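Local coordinates for protein dextranase (Pseudarthrobacter oxydans, PDB 6NZS) that hydrolyses internal alpha-1,6-glucosidic linkages of dextran as an endo-acting dextranase of glycosyl hydrolase family 49, at residues Met85-Phe90 with Thr333-Pro338; Thr279-Leu284 with Asn357-Gly362. All coordinates share one frame; numbering follows the deposited sequence.

Contact 1 (Met85-Phe90 with Thr333-Pro338)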
ATOM      1  N   MET A  85     -11.990  -6.995  -0.744  1.00  7.99           N
ATOM      2  CA  MET A  85     -11.128  -6.698   0.397  1.00  7.88           C
ATOM      3  C   MET A  85     -11.981  -6.115   1.514  1.00  8.40           C
ATOM      4  O   MET A  85     -12.512  -5.008   1.377  1.00  9.21           O
ATOM      5  CB  MET A  85      -9.986  -5.756   0.021  1.00  8.73           C
ATOM      6  CG  MET A  85      -9.095  -5.398   1.222  1.00  9.91           C
ATOM      7  SD  MET A  85      -7.556  -4.559   0.777  1.00 11.24           S
ATOM      8  CE  MET A  85      -6.660  -5.912   0.030  1.00 12.36           C
ATOM      9  N   SER A  86     -12.108  -6.851   2.609  1.00  7.89           N
ATOM     10  CA  SER A  86     -12.810  -6.383   3.794  1.00  8.01           C
ATOM     11  C   SER A  86     -11.789  -5.932   4.828  1.00  7.63           C
ATOM     12  O   SER A  86     -10.662  -6.432   4.867  1.00  8.67           O
ATOM     13  CB  SER A  86     -13.670  -7.487   4.417  1.00  8.40           C
ATOM     14  OG  SER A  86     -14.699  -7.910   3.533  1.00  9.72           O
ATOM     15  N   TRP A  87     -12.180  -4.976   5.668  1.00  8.49           N
ATOM     16  CA  TRP A  87     -11.278  -4.543   6.731  1.00  8.15           C
ATOM     17  C   TRP A  87     -12.084  -3.968   7.881  1.00  9.08           C
ATOM     18  O   TRP A  87     -13.140  -3.363   7.676  1.00  9.91           O
ATOM     19  CB  TRP A  87     -10.227  -3.533   6.252  1.00  9.77           C
ATOM     20  CG  TRP A  87     -10.740  -2.121   6.071  1.00  8.97           C
ATOM     21  CD1 TRP A  87     -10.648  -1.094   6.967  1.00  9.39           C
ATOM     22  CD2 TRP A  87     -11.428  -1.598   4.924  1.00  9.10           C
ATOM     23  NE1 TRP A  87     -11.236   0.040   6.449  1.00  9.39           N
ATOM     24  CE2 TRP A  87     -11.722  -0.248   5.196  1.00  8.64           C
ATOM     25  CE3 TRP A  87     -11.830  -2.147   3.694  1.00  9.77           C
ATOM     26  CZ2 TRP A  87     -12.393   0.569   4.284  1.00 10.63           C
ATOM     27  CZ3 TRP A  87     -12.503  -1.334   2.797  1.00  9.68           C
ATOM     28  CH2 TRP A  87     -12.782   0.003   3.096  1.00 10.27           C
ATOM     29  N   SER A  88     -11.574  -4.172   9.094  1.00  9.25           N
ATOM     30  CA  SER A  88     -12.200  -3.655  10.299  1.00  9.44           C
ATOM     31  C   SER A  88     -11.149  -2.921  11.107  1.00  8.84           C
ATOM     32  O   SER A  88     -10.071  -3.470  11.364  1.00  9.97           O
ATOM     33  CB  SER A  88     -12.781  -4.803  11.135  1.00 10.02           C
ATOM     34  OG  SER A  88     -13.409  -4.308  12.306  1.00 11.28           O
ATOM     35  N   SER A  89     -11.464  -1.690  11.502  1.00  8.73           N
ATOM     36  CA  SER A  89     -10.629  -0.899  12.397  1.00  8.67           C
ATOM     37  C   SER A  89     -11.283  -0.781  13.768  1.00  9.72           C
ATOM     38  O   SER A  89     -12.509  -0.737  13.903  1.00 10.22           O
ATOM     39  CB  SER A  89     -10.424   0.517  11.850  1.00  8.94           C
ATOM     40  OG  SER A  89      -9.558   0.488  10.726  1.00 10.16           O
ATOM     41  N   PHE A  90     -10.441  -0.732  14.791  1.00  8.90           N
ATOM     42  CA  PHE A  90     -10.895  -0.365  16.122  1.00  9.92           C
ATOM     43  C   PHE A  90      -9.715   0.254  16.844  1.00 10.53           C
ATOM     44  O   PHE A  90      -8.567   0.101  16.423  1.00  9.89           O
ATOM     45  CB  PHE A  90     -11.493  -1.557  16.896  1.00 10.32           C
ATOM     46  CG  PHE A  90     -10.543  -2.720  17.081  1.00 10.06           C
ATOM     47  CD1 PHE A  90      -9.651  -2.747  18.150  1.00 10.93           C
ATOM     48  CD2 PHE A  90     -10.566  -3.797  16.206  1.00 10.96           C
ATOM     49  CE1 PHE A  90      -8.783  -3.821  18.326  1.00 11.31           C
ATOM     50  CE2 PHE A  90      -9.709  -4.872  16.379  1.00 10.46           C
ATOM     51  CZ  PHE A  90      -8.816  -4.890  17.435  1.00 10.35           C
ATOM     52  N   THR A 333      -7.576   5.715   6.683  1.00  8.57           N
ATOM     53  CA  THR A 333      -7.607   4.636   5.702  1.00  8.91           C
ATOM     54  C   THR A 333      -8.059   5.260   4.395  1.00  9.46           C
ATOM     55  O   THR A 333      -9.151   5.833   4.332  1.00 10.76           O
ATOM     56  CB  THR A 333      -8.608   3.557   6.119  1.00  9.26           C
ATOM     57  OG1 THR A 333      -8.200   2.982   7.364  1.00  8.79           O
ATOM     58  CG2 THR A 333      -8.694   2.436   5.084  1.00  9.97           C
ATOM     59  N   VAL A 334      -7.224   5.147   3.368  1.00  9.59           N
ATOM     60  CA  VAL A 334      -7.542   5.604   2.018  1.00  9.97           C
ATOM     61  C   VAL A 334      -8.007   4.388   1.226  1.00 10.40           C
ATOM     62  O   VAL A 334      -7.241   3.436   1.031  1.00 10.43           O
ATOM     63  CB  VAL A 334      -6.319   6.267   1.363  1.00 10.62           C
ATOM     64  CG1 VAL A 334      -6.600   6.589  -0.107  1.00 14.12           C
ATOM     65  CG2 VAL A 334      -5.940   7.525   2.141  1.00 11.91           C
ATOM     66  N   ALA A 335      -9.264   4.398   0.783  1.00 10.39           N
ATOM     67  CA  ALA A 335      -9.868   3.253   0.118  1.00 10.37           C
ATOM     68  C   ALA A 335     -10.207   3.582  -1.328  1.00 12.43           C
ATOM     69  O   ALA A 335     -10.606   4.707  -1.643  1.00 11.61           O
ATOM     70  CB  ALA A 335     -11.149   2.827   0.836  1.00 11.31           C
ATOM     71  N   GLU A 336     -10.066   2.580  -2.193  1.00 11.99           N
ATOM     72  CA  GLU A 336     -10.537   2.639  -3.573  1.00 12.15           C
ATOM     73  C   GLU A 336     -10.114   3.895  -4.341  1.00 12.00           C
ATOM     74  O   GLU A 336     -10.957   4.614  -4.890  1.00 13.15           O
ATOM     75  CB  GLU A 336     -12.046   2.447  -3.635  1.00 14.91           C
ATOM     76  CG  GLU A 336     -12.459   1.148  -4.267  1.00 17.31           C
ATOM     77  CD  GLU A 336     -13.936   0.868  -4.117  1.00 12.10           C
ATOM     78  OE1 GLU A 336     -14.311   0.048  -3.258  1.00 14.18           O
ATOM     79  OE2 GLU A 336     -14.715   1.459  -4.881  1.00 14.50           O
ATOM     80  N   PRO A 337      -8.822   4.173  -4.429  1.00 10.23           N
ATOM     81  CA  PRO A 337      -8.370   5.339  -5.190  1.00 11.16           C
ATOM     82  C   PRO A 337      -8.607   5.134  -6.678  1.00 11.32           C
ATOM     83  O   PRO A 337      -8.493   4.008  -7.192  1.00 12.24           O
ATOM     84  CB  PRO A 337      -6.870   5.402  -4.869  1.00 11.56           C
ATOM     85  CG  PRO A 337      -6.502   3.999  -4.541  1.00 11.78           C
ATOM     86  CD  PRO A 337      -7.694   3.425  -3.842  1.00 11.84           C
ATOM     87  N   PRO A 338      -8.953   6.202  -7.406  1.00 11.53           N
ATOM     88  CA  PRO A 338      -9.073   6.116  -8.868  1.00 13.49           C
ATOM     89  C   PRO A 338      -7.762   6.356  -9.604  1.00 13.30           C
ATOM     90  O   PRO A 338      -7.709   6.155 -10.831  1.00 13.42           O
ATOM     91  CB  PRO A 338     -10.059   7.248  -9.180  1.00 12.71           C
ATOM     92  CG  PRO A 338      -9.726   8.295  -8.147  1.00 11.82           C
ATOM     93  CD  PRO A 338      -9.414   7.503  -6.885  1.00 11.37           C
TER
HETATM   94  O   HOH W   1     -10.523   1.844   8.569  1.00  9.70           O
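Trp87 reaches from strand 84-92 to Thr333 and Ala335 on strand 325-335. From CB the side chain turns between its own backbone N and carbonyl carbon (chi1 77°), which sends the indole across the gap. On the pyrrole side, NE1 of Trp87 lies 3.8 Å from CG2 of Thr333. Trp87 CE2 is 4.0 Å from the same atom, Thr333 CG2. At the far end of the six-membered ring, CH2 of Trp87 stops 4.0 Å from CB of Ala335. Both methyls approach the indole obliquely. The backbones stay well apart: the axes of 85-90 and 333-335 pass 11.0 Å from each other, nearly antiparallel at 160°. This is a joint between two domains. Strand 84-92 belongs to the N-terminal Ig-like domain and strand 325-335 to the parallel beta-helix of family 49. Tyr56 and Phe189 also meet the indole, and Val361 on strand 351-361 touches it. The polar side of the joint is bridged by one water. The water O accepts a hydrogen bond from Trp87 NE1 (2.9 Å), in the plane of the ring and at its edge. The water O donates to Thr333 OG1 (2.9 Å) and bonds Ser89 OG at 2.7 Å.

Contact 2 (Thr279-Leu284 with Asn357-Gly362)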
ATOM      1  N   THR A 279      -5.488  13.755   9.809  1.00  9.69           N
ATOM      2  CA  THR A 279      -5.385  12.755  10.866  1.00  9.42           C
ATOM      3  C   THR A 279      -6.746  12.152  11.147  1.00 10.02           C
ATOM      4  O   THR A 279      -7.779  12.641  10.679  1.00 10.42           O
ATOM      5  CB  THR A 279      -4.810  13.347  12.164  1.00 10.65           C
ATOM      6  OG1 THR A 279      -5.736  14.294  12.712  1.00 11.58           O
ATOM      7  CG2 THR A 279      -3.482  14.042  11.897  1.00 10.69           C
ATOM      8  N   GLY A 280      -6.729  11.073  11.914  1.00  9.68           N
ATOM      9  CA  GLY A 280      -7.915  10.437  12.451  1.00  9.65           C
ATOM     10  C   GLY A 280      -8.125   9.038  11.896  1.00 10.11           C
ATOM     11  O   GLY A 280      -7.741   8.722  10.766  1.00 10.62           O
ATOM     12  N   TYR A 281      -8.787   8.196  12.689  1.00  9.60           N
ATOM     13  CA  TYR A 281      -9.009   6.801  12.327  1.00 10.00           C
ATOM     14  C   TYR A 281     -10.269   6.582  11.483  1.00 11.98           C
ATOM     15  O   TYR A 281     -10.921   5.543  11.621  1.00 13.52           O
ATOM     16  CB  TYR A 281      -9.051   5.940  13.585  1.00  9.59           C
ATOM     17  CG  TYR A 281      -7.733   5.788  14.322  1.00  9.40           C
ATOM     18  CD1 TYR A 281      -6.575   5.373  13.670  1.00 10.81           C
ATOM     19  CD2 TYR A 281      -7.663   6.028  15.687  1.00 10.70           C
ATOM     20  CE1 TYR A 281      -5.382   5.200  14.365  1.00 10.13           C
ATOM     21  CE2 TYR A 281      -6.486   5.863  16.380  1.00 10.78           C
ATOM     22  CZ  TYR A 281      -5.350   5.454  15.725  1.00  9.81           C
ATOM     23  OH  TYR A 281      -4.183   5.265  16.437  1.00 11.46           O
ATOM     24  N   GLY A 282     -10.632   7.531  10.620  1.00 11.00           N
ATOM     25  CA  GLY A 282     -11.737   7.365   9.700  1.00 10.83           C
ATOM     26  C   GLY A 282     -11.290   6.883   8.328  1.00 10.36           C
ATOM     27  O   GLY A 282     -10.132   6.525   8.100  1.00 10.46           O
ATOM     28  N   VAL A 283     -12.246   6.874   7.391  1.00  9.27           N
ATOM     29  CA  VAL A 283     -12.036   6.373   6.031  1.00  9.61           C
ATOM     30  C   VAL A 283     -12.249   7.500   5.031  1.00  9.53           C
ATOM     31  O   VAL A 283     -13.225   8.253   5.130  1.00 10.59           O
ATOM     32  CB  VAL A 283     -12.983   5.197   5.712  1.00  9.38           C
ATOM     33  CG1 VAL A 283     -12.777   4.708   4.280  1.00 10.43           C
ATOM     34  CG2 VAL A 283     -12.772   4.063   6.701  1.00 10.79           C
ATOM     35  N   LEU A 284     -11.343   7.599   4.063  1.00  9.89           N
ATOM     36  CA  LEU A 284     -11.484   8.465   2.895  1.00  9.36           C
ATOM     37  C   LEU A 284     -11.504   7.537   1.685  1.00 10.19           C
ATOM     38  O   LEU A 284     -10.499   6.882   1.391  1.00 11.06           O
ATOM     39  CB  LEU A 284     -10.312   9.443   2.797  1.00 10.82           C
ATOM     40  CG  LEU A 284     -10.358  10.444   1.635  1.00 12.39           C
ATOM     41  CD1 LEU A 284     -11.546  11.376   1.790  1.00 14.68           C
ATOM     42  CD2 LEU A 284      -9.057  11.230   1.547  1.00 13.37           C
ATOM     43  N   ASN A 357       0.439   5.003  11.070  1.00 10.51           N
ATOM     44  CA  ASN A 357      -0.849   4.349  11.279  1.00 10.34           C
ATOM     45  C   ASN A 357      -1.825   4.699  10.165  1.00 10.92           C
ATOM     46  O   ASN A 357      -3.000   4.989  10.405  1.00 10.43           O
ATOM     47  CB  ASN A 357      -1.390   4.610  12.679  1.00 11.20           C
ATOM     48  CG  ASN A 357      -0.498   3.992  13.727  1.00 12.14           C
ATOM     49  OD1 ASN A 357       0.531   4.559  14.095  1.00 17.07           O
ATOM     50  ND2 ASN A 357      -0.842   2.781  14.154  1.00 13.65           N
ATOM     51  N   TYR A 358      -1.303   4.656   8.940  1.00 11.15           N
ATOM     52  CA  TYR A 358      -1.975   5.040   7.712  1.00  9.46           C
ATOM     53  C   TYR A 358      -2.133   3.782   6.872  1.00 11.13           C
ATOM     54  O   TYR A 358      -1.239   2.924   6.857  1.00  9.56           O
ATOM     55  CB  TYR A 358      -1.083   6.056   6.991  1.00 12.04           C
ATOM     56  CG  TYR A 358      -1.464   6.386   5.579  1.00 11.09           C
ATOM     57  CD1 TYR A 358      -2.381   7.394   5.300  1.00 12.28           C
ATOM     58  CD2 TYR A 358      -0.879   5.715   4.511  1.00 13.80           C
ATOM     59  CE1 TYR A 358      -2.717   7.715   4.005  1.00 13.72           C
ATOM     60  CE2 TYR A 358      -1.214   6.030   3.209  1.00 15.20           C
ATOM     61  CZ  TYR A 358      -2.136   7.030   2.963  1.00 15.06           C
ATOM     62  OH  TYR A 358      -2.469   7.354   1.672  1.00 15.09           O
ATOM     63  N   LYS A 359      -3.276   3.658   6.194  1.00  8.61           N
ATOM     64  CA  LYS A 359      -3.578   2.453   5.430  1.00  9.76           C
ATOM     65  C   LYS A 359      -4.158   2.813   4.071  1.00 12.18           C
ATOM     66  O   LYS A 359      -4.895   3.792   3.928  1.00 10.56           O
ATOM     67  CB  LYS A 359      -4.580   1.531   6.137  1.00 10.30           C
ATOM     68  CG  LYS A 359      -4.228   1.192   7.580  1.00 10.05           C
ATOM     69  CD  LYS A 359      -4.895   2.195   8.545  1.00 12.96           C
ATOM     70  CE  LYS A 359      -4.365   2.072   9.934  1.00 16.63           C
ATOM     71  NZ  LYS A 359      -5.112   3.024  10.785  1.00 11.30           N
ATOM     72  N   GLN A 360      -3.828   1.995   3.074  1.00  9.84           N
ATOM     73  CA  GLN A 360      -4.419   2.083   1.746  1.00  8.75           C
ATOM     74  C   GLN A 360      -5.013   0.723   1.406  1.00  9.01           C
ATOM     75  O   GLN A 360      -4.318  -0.292   1.489  1.00  9.14           O
ATOM     76  CB  GLN A 360      -3.354   2.491   0.724  1.00  9.54           C
ATOM     77  CG  GLN A 360      -3.860   2.667  -0.691  1.00 12.74           C
ATOM     78  CD  GLN A 360      -2.742   3.099  -1.629  1.00 16.18           C
ATOM     79  OE1 GLN A 360      -1.775   3.771  -1.223  1.00 15.34           O
ATOM     80  NE2 GLN A 360      -2.847   2.704  -2.875  1.00 13.98           N
ATOM     81  N   VAL A 361      -6.306   0.697   1.065  1.00  9.06           N
ATOM     82  CA  VAL A 361      -7.040  -0.540   0.807  1.00  9.42           C
ATOM     83  C   VAL A 361      -7.820  -0.409  -0.494  1.00  9.83           C
ATOM     84  O   VAL A 361      -8.137   0.693  -0.945  1.00  9.33           O
ATOM     85  CB  VAL A 361      -8.009  -0.921   1.955  1.00  9.36           C
ATOM     86  CG1 VAL A 361      -7.249  -1.115   3.254  1.00 11.28           C
ATOM     87  CG2 VAL A 361      -9.092   0.134   2.140  1.00 10.34           C
ATOM     88  N   GLY A 362      -8.151  -1.552  -1.087  1.00  9.22           N
ATOM     89  CA  GLY A 362      -8.991  -1.522  -2.279  1.00  8.24           C
ATOM     90  C   GLY A 362      -8.353  -0.879  -3.493  1.00 10.53           C
ATOM     91  O   GLY A 362      -9.033  -0.168  -4.248  1.00  9.73           O
TER
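Tyr281 turns a ring edge to Lys359 and Asn357. The ammonium nitrogen NZ of Lys359 is 4.0 Å from CD1 of Tyr281, close to the plane of the ring. CB of Asn357 comes to the same edge, 4.4 Å from CE1 of Tyr281. The lysine therefore meets the rim of the phenol and does not sit over its face. Tyr281 holds CG beside its backbone N, anti to the carbonyl carbon (chi1 -69°), and its side chain crosses the lysine chain obliquely. The lysine is bent early: a chi2 of 92° swings CD to the side, after which the chain runs extended to NZ. The bend carries NZ back along its own segment, where Lys359 NZ donates to Asn357 O at 2.9 Å. The donor stands above the carbonyl plane, 56° out of it. NZ also bonds Gly331 O and makes a salt bridge to Glu191, so three oxygens hold this buried charge. Glu191 OE1 takes a second bond, from Asn357 ND2, and Ala142 O receives another from that amide. At the far end of the phenol, the hydroxyl of Tyr281 pairs with Pro192 O. Asn357 has positive phi and psi, a left-handed backbone conformation at a bend in strand 351-361. Segments 279-284 and 357-362 lie on either side of strand 325-335. Parallel strands paired coil upon coil, with breaks at their bends, are typical of this family's right-handed parallel beta-helix.

Both contacts are buried and their centres lie about 7 Å apart. Contact 1 joins the N-terminal Ig-like domain to the beta-helix, while contact 2 lies within the beta-helix, between coils. They share strands of the beta-helix: 325-335 of contact 1 pairs in parallel with 283-285 and with 351-361 of contact 2. Probable backbone hydrogen bonds of 2.8 Å join it to each, from Val334 N to Lys359 O and from Leu284 N to Thr333 O. Their chemistry differs. An indole against two methyl groups and a shared water mark contact 1, whereas contact 2 centres on a buried lysine. Strand 176-192 borders both, with Phe189 touching Ser89 and Pro192 touching Asn357.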